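Side-chain contact in aldehyde dehydrogenase (Burkholderia cenocepacia, PDB 4O6R), which probably oxidises aldehydes to carboxylic acids, using NAD or NADP as the electron acceptor: residues Gly200-Ala203 with Gly204-Asn207. Numbering follows the deposited sequence.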
# COMPACT_ATOMS: atom_id res chain seq x y z
N GLY A 200 28.01 9.25 -12.95
CA GLY A 200 27.43 10.58 -12.98
C GLY A 200 26.79 11.05 -11.68
O GLY A 200 26.05 12.03 -11.69
N PHE A 201 27.05 10.41 -10.55
CA PHE A 201 26.51 10.96 -9.29
C PHE A 201 27.09 12.36 -9.06
O PHE A 201 28.33 12.55 -9.16
CB PHE A 201 26.81 10.07 -8.10
CG PHE A 201 25.87 8.91 -7.96
CD1 PHE A 201 26.03 7.78 -8.75
CD2 PHE A 201 24.83 8.93 -7.05
CE1 PHE A 201 25.19 6.69 -8.63
CE2 PHE A 201 23.96 7.84 -6.94
CZ PHE A 201 24.14 6.72 -7.72
N PRO A 202 26.23 13.35 -8.80
CA PRO A 202 26.76 14.70 -8.58
C PRO A 202 27.69 14.82 -7.36
O PRO A 202 27.58 14.07 -6.39
CB PRO A 202 25.51 15.57 -8.41
CG PRO A 202 24.43 14.81 -9.08
CD PRO A 202 24.76 13.35 -8.95
N ALA A 203 28.63 15.74 -7.46
CA ALA A 203 29.53 16.02 -6.37
C ALA A 203 28.74 16.36 -5.11
O ALA A 203 27.82 17.17 -5.12
CB ALA A 203 30.44 17.18 -6.73
N GLY A 204 29.14 15.72 -4.03
CA GLY A 204 28.57 15.97 -2.71
C GLY A 204 27.46 15.03 -2.34
O GLY A 204 27.06 14.97 -1.18
N VAL A 205 26.93 14.31 -3.31
CA VAL A 205 25.79 13.44 -3.05
C VAL A 205 26.21 12.24 -2.19
O VAL A 205 25.45 11.84 -1.31
CB VAL A 205 25.11 12.99 -4.36
CG1 VAL A 205 24.03 11.92 -4.14
CG2 VAL A 205 24.47 14.20 -5.01
N VAL A 206 27.41 11.72 -2.42
CA VAL A 206 27.96 10.61 -1.63
C VAL A 206 29.37 11.00 -1.20
O VAL A 206 30.22 11.33 -2.05
CB VAL A 206 28.04 9.30 -2.44
CG1 VAL A 206 28.71 8.18 -1.64
CG2 VAL A 206 26.65 8.88 -2.86
N ASN A 207 29.60 10.97 0.11
CA ASN A 207 30.90 11.26 0.67
C ASN A 207 31.35 10.11 1.57
O ASN A 207 30.59 9.65 2.44
CB ASN A 207 30.86 12.57 1.44
CG ASN A 207 30.20 13.67 0.65
OD1 ASN A 207 30.87 14.40 -0.06
ND2 ASN A 207 28.88 13.76 0.73
O HOH W 1 28.88 12.14 -5.02
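Val205 divides its two methyls between the neighbours that precede it in the chain, Pro202 and Phe201. Val205 CG2 lies against the proline ring, with Pro202 CB at 3.8 Å and CG and CD of that ring only slightly farther, the two side chains crossing at a slant. Val205 CG1, which chi1 of 172° sets anti to the backbone N, is carried instead to the rim of the Phe201 ring, near the ring plane and 4.2 Å from Phe201 CD2. A type II beta turn from Pro202 to Val205 brings these groups together, closed by a hydrogen bond from Val205 N to Pro202 O (3.2 Å). Gly204 takes the turn's third position with a positive phi of 94°, as glycine commonly does in a type II turn. The turn links helix 187-199, ended by a Schellman motif at Gly200, to strand 206-208 of the parallel, Rossmann-like part of the sheet. A water bridges Pro202 O and the N-H of Val206, 3.0 Å from Val206 N. Farther on, Asn207 folds its amide back so that Asn207 ND2 donates to Gly204 O at 2.9 Å, from above the carbonyl plane; ND2 also hydrogen-bonds to Val177 O, while OD1 accepts from Asp16 N.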